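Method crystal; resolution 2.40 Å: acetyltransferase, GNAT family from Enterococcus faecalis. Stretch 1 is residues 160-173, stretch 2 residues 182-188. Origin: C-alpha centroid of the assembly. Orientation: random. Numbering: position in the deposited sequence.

Stretch 1 160-173: ARKLYASKGFKDVT
Stretch 2 182-188: YNHMQKE

A helix that ends in a Schellman turn and leads through a short turn into a strand, which pairs antiparallel with a second strand while the helix packs across one face of that pairing, is a recurrent economy of α/β folds, and this contact from a GNAT-family acetyltransferase illustrates it. The helix through Ala-160 to Ala-165 runs nearly along the strand 182-188, their axes 17° apart and 10.2 Å at closest approach. Gly-168 is the first residue to leave helical angles, at phi/psi 101/7. Phe-169 N and Lys-167 N both donate to Tyr-164 O (3.0 and 2.9 Å), and Gly-168 N closes a type I turn on Ala-165 O at 3.0 Å. A CB at Gly-168 would be jammed against the preceding carbonyl oxygen, so these backbone angles call for glycine.

The chain then extends, and a ladder forms. Lys-170 and Gln-186 make a hydrogen-bonded pair, Lys-170 N to Gln-186 O at 2.9 Å and Gln-186 N to Lys-170 O at 3.0 Å. Asp-171 faces Met-185 as a non-hydrogen-bonded pair, CA to CA 4.4 Å. A beta bulge follows, shifting the register by one: Val-172, with phi/psi of -126/-42, breaks the extended course, and His-184 O accepts from both Val-172 N (2.8 Å) and Thr-173 N (3.3 Å). His-184 N returns a bond to Thr-173 O at 3.0 Å.

Met-185, on the same sheet face as Asp-171, provides apolar contact with the helix and with Phe-169 beyond it. Its m, t, p rotamer brings Met-185 SD to 4.1 Å from Tyr-164 CB, at the edge of that ring, and Met-185 CE to 4.0 Å from Phe-169 CB. Arg-161, all-trans through chi3, extends past this methionine, with Arg-161 CG 4.0 Å from Met-185 SD, and Arg-161 NH2 lies 3.0 Å from Asp-171 OD2. This salt bridge rests on charge alone, because the oxygen sits well out of the guanidinium plane. Asn-183 lies beside the pair, over one face of the guanidinium.

Lys-187 shows how an amphipathic side chain serves two partners. Lys-187 CB sits 3.7 Å from the centroid of the Phe-169 ring (chi1 m, chi2 88°), 9° off the normal, a CH-pi contact. The fully extended chain, t at every chi, then carries Lys-187 NZ to Lys-167 O, a 3.0 Å hydrogen bond to a carbonyl at the helix exit. Beyond the ladder, a water donates to Gly-168 O at 2.8 Å and accepts from Glu-188 N at 3.3 Å, bridging the two backbones.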

# COMPACT_ATOMS: atom_id res chain seq x y z
N ALA A 160 9.24 -10.70 -9.23
CA ALA A 160 9.16 -9.83 -8.06
C ALA A 160 9.73 -10.60 -6.93
O ALA A 160 10.48 -10.07 -6.13
CB ALA A 160 7.73 -9.40 -7.75
N ARG A 161 9.39 -11.87 -6.88
CA ARG A 161 9.86 -12.71 -5.81
C ARG A 161 11.39 -12.82 -5.77
O ARG A 161 11.99 -12.77 -4.65
CB ARG A 161 9.16 -14.08 -5.84
CG ARG A 161 9.86 -15.05 -4.98
CD ARG A 161 9.09 -16.35 -4.75
NE ARG A 161 9.98 -17.16 -3.91
CZ ARG A 161 9.99 -18.48 -3.83
NH1 ARG A 161 9.12 -19.23 -4.52
NH2 ARG A 161 10.89 -19.06 -3.04
N LYS A 162 12.03 -12.94 -6.95
CA LYS A 162 13.50 -12.84 -7.07
C LYS A 162 14.08 -11.51 -6.58
O LYS A 162 15.13 -11.46 -5.91
CB LYS A 162 13.94 -13.04 -8.52
CG LYS A 162 15.30 -13.76 -8.71
CD LYS A 162 16.43 -13.15 -7.90
CE LYS A 162 17.80 -13.83 -8.17
NZ LYS A 162 17.79 -15.32 -8.01
N LEU A 163 13.41 -10.43 -6.97
CA LEU A 163 13.76 -9.10 -6.49
C LEU A 163 13.81 -9.09 -4.93
O LEU A 163 14.81 -8.67 -4.34
CB LEU A 163 12.72 -8.06 -7.01
CG LEU A 163 13.11 -6.57 -7.13
CD1 LEU A 163 11.90 -5.64 -7.02
CD2 LEU A 163 14.21 -6.13 -6.19
N TYR A 164 12.76 -9.58 -4.27
CA TYR A 164 12.69 -9.55 -2.79
C TYR A 164 13.70 -10.48 -2.14
O TYR A 164 14.37 -10.10 -1.14
CB TYR A 164 11.27 -9.89 -2.31
CG TYR A 164 10.19 -9.07 -2.97
CD1 TYR A 164 8.97 -9.66 -3.35
CD2 TYR A 164 10.37 -7.70 -3.20
CE1 TYR A 164 7.95 -8.89 -3.91
CE2 TYR A 164 9.34 -6.91 -3.80
CZ TYR A 164 8.16 -7.52 -4.14
OH TYR A 164 7.15 -6.76 -4.72
N ALA A 165 13.81 -11.69 -2.68
CA ALA A 165 14.91 -12.60 -2.30
C ALA A 165 16.30 -11.92 -2.21
O ALA A 165 17.05 -12.11 -1.25
CB ALA A 165 14.97 -13.80 -3.26
N SER A 166 16.62 -11.11 -3.22
CA SER A 166 17.94 -10.51 -3.37
C SER A 166 18.11 -9.38 -2.37
O SER A 166 19.20 -8.84 -2.21
CB SER A 166 18.09 -9.98 -4.81
OG SER A 166 17.57 -8.64 -4.99
N LYS A 167 17.02 -8.99 -1.73
CA LYS A 167 17.02 -7.86 -0.80
C LYS A 167 16.98 -8.45 0.59
O LYS A 167 16.88 -7.71 1.54
CB LYS A 167 15.76 -7.00 -1.01
CG LYS A 167 16.00 -5.64 -1.64
CD LYS A 167 16.59 -5.72 -3.04
CE LYS A 167 17.05 -4.36 -3.53
NZ LYS A 167 15.87 -3.41 -3.50
N GLY A 168 17.02 -9.77 0.70
CA GLY A 168 17.05 -10.45 2.00
C GLY A 168 15.73 -11.03 2.50
O GLY A 168 15.67 -11.43 3.66
N PHE A 169 14.67 -11.03 1.66
CA PHE A 169 13.37 -11.64 2.00
C PHE A 169 13.40 -13.20 1.85
O PHE A 169 14.06 -13.71 0.94
CB PHE A 169 12.24 -11.04 1.16
CG PHE A 169 11.77 -9.68 1.61
CD1 PHE A 169 12.39 -8.52 1.14
CD2 PHE A 169 10.68 -9.56 2.49
CE1 PHE A 169 11.98 -7.24 1.53
CE2 PHE A 169 10.23 -8.28 2.91
CZ PHE A 169 10.88 -7.11 2.42
N LYS A 170 12.71 -13.90 2.74
CA LYS A 170 12.68 -15.37 2.81
C LYS A 170 11.24 -15.83 2.88
O LYS A 170 10.48 -15.29 3.68
CB LYS A 170 13.34 -15.91 4.08
CG LYS A 170 14.64 -15.27 4.51
CD LYS A 170 15.79 -15.96 3.87
CE LYS A 170 17.07 -15.30 4.28
NZ LYS A 170 18.09 -15.71 3.27
N ASP A 171 10.90 -16.84 2.09
CA ASP A 171 9.62 -17.49 2.10
C ASP A 171 9.32 -17.98 3.49
O ASP A 171 10.17 -18.60 4.10
CB ASP A 171 9.66 -18.70 1.17
CG ASP A 171 9.39 -18.33 -0.27
OD1 ASP A 171 9.80 -17.25 -0.75
OD2 ASP A 171 8.75 -19.16 -0.93
N VAL A 172 8.10 -17.71 3.97
CA VAL A 172 7.66 -18.03 5.34
C VAL A 172 6.35 -18.86 5.33
O VAL A 172 6.25 -19.82 6.06
CB VAL A 172 7.52 -16.75 6.21
CG1 VAL A 172 6.77 -17.03 7.54
CG2 VAL A 172 8.90 -16.14 6.48
N THR A 173 5.37 -18.52 4.48
CA THR A 173 4.13 -19.31 4.32
C THR A 173 3.59 -19.13 2.92
O THR A 173 4.23 -18.50 2.10
CB THR A 173 2.98 -18.86 5.30
OG1 THR A 173 3.49 -18.68 6.63
CG2 THR A 173 1.86 -19.93 5.35
N TYR A 182 -0.33 -16.71 -3.00
CA TYR A 182 0.80 -15.82 -2.71
C TYR A 182 1.84 -16.51 -1.85
O TYR A 182 1.48 -17.34 -1.05
CB TYR A 182 0.32 -14.57 -1.98
CG TYR A 182 -0.57 -13.68 -2.80
CD1 TYR A 182 -1.94 -13.88 -2.82
CD2 TYR A 182 -0.04 -12.63 -3.53
CE1 TYR A 182 -2.78 -13.04 -3.59
CE2 TYR A 182 -0.84 -11.80 -4.30
CZ TYR A 182 -2.21 -12.02 -4.33
OH TYR A 182 -3.00 -11.19 -5.05
N ASN A 183 3.12 -16.15 -2.04
CA ASN A 183 4.19 -16.41 -1.06
C ASN A 183 4.27 -15.27 -0.04
O ASN A 183 4.47 -14.10 -0.41
CB ASN A 183 5.58 -16.53 -1.73
CG ASN A 183 5.69 -17.72 -2.67
OD1 ASN A 183 5.75 -18.86 -2.22
ND2 ASN A 183 5.75 -17.45 -3.99
N HIS A 184 4.16 -15.59 1.24
CA HIS A 184 4.39 -14.57 2.24
C HIS A 184 5.85 -14.68 2.61
O HIS A 184 6.32 -15.77 2.94
CB HIS A 184 3.47 -14.70 3.45
CG HIS A 184 3.42 -13.48 4.33
ND1 HIS A 184 4.34 -13.24 5.33
CD2 HIS A 184 2.56 -12.43 4.35
CE1 HIS A 184 4.05 -12.10 5.94
NE2 HIS A 184 2.98 -11.59 5.37
N MET A 185 6.58 -13.56 2.48
CA MET A 185 8.00 -13.49 2.69
C MET A 185 8.29 -12.49 3.82
O MET A 185 7.52 -11.58 4.07
CB MET A 185 8.72 -13.08 1.41
CG MET A 185 8.38 -13.91 0.12
SD MET A 185 9.32 -13.36 -1.37
CE MET A 185 10.90 -14.17 -1.00
N GLN A 186 9.37 -12.70 4.57
CA GLN A 186 9.75 -11.75 5.61
C GLN A 186 11.21 -11.51 5.54
O GLN A 186 11.96 -12.35 5.08
CB GLN A 186 9.41 -12.26 6.99
CG GLN A 186 7.93 -12.42 7.20
CD GLN A 186 7.56 -12.67 8.64
OE1 GLN A 186 6.49 -12.29 9.07
NE2 GLN A 186 8.45 -13.30 9.38
N LYS A 187 11.63 -10.37 6.03
CA LYS A 187 13.01 -10.03 6.12
C LYS A 187 13.22 -9.56 7.52
O LYS A 187 12.46 -8.75 8.01
CB LYS A 187 13.31 -8.89 5.15
CG LYS A 187 14.67 -8.36 5.29
CD LYS A 187 14.94 -7.19 4.38
CE LYS A 187 16.40 -6.71 4.63
NZ LYS A 187 16.61 -5.67 3.70
N GLU A 188 14.25 -10.07 8.18
CA GLU A 188 14.57 -9.66 9.54
C GLU A 188 15.11 -8.21 9.61
O GLU A 188 15.82 -7.74 8.73
CB GLU A 188 15.54 -10.65 10.19
CG GLU A 188 14.92 -12.01 10.60
CD GLU A 188 15.97 -13.04 11.16
OE1 GLU A 188 17.19 -12.66 11.30
OE2 GLU A 188 15.57 -14.22 11.45
O HOH W 1 16.59 -11.39 6.34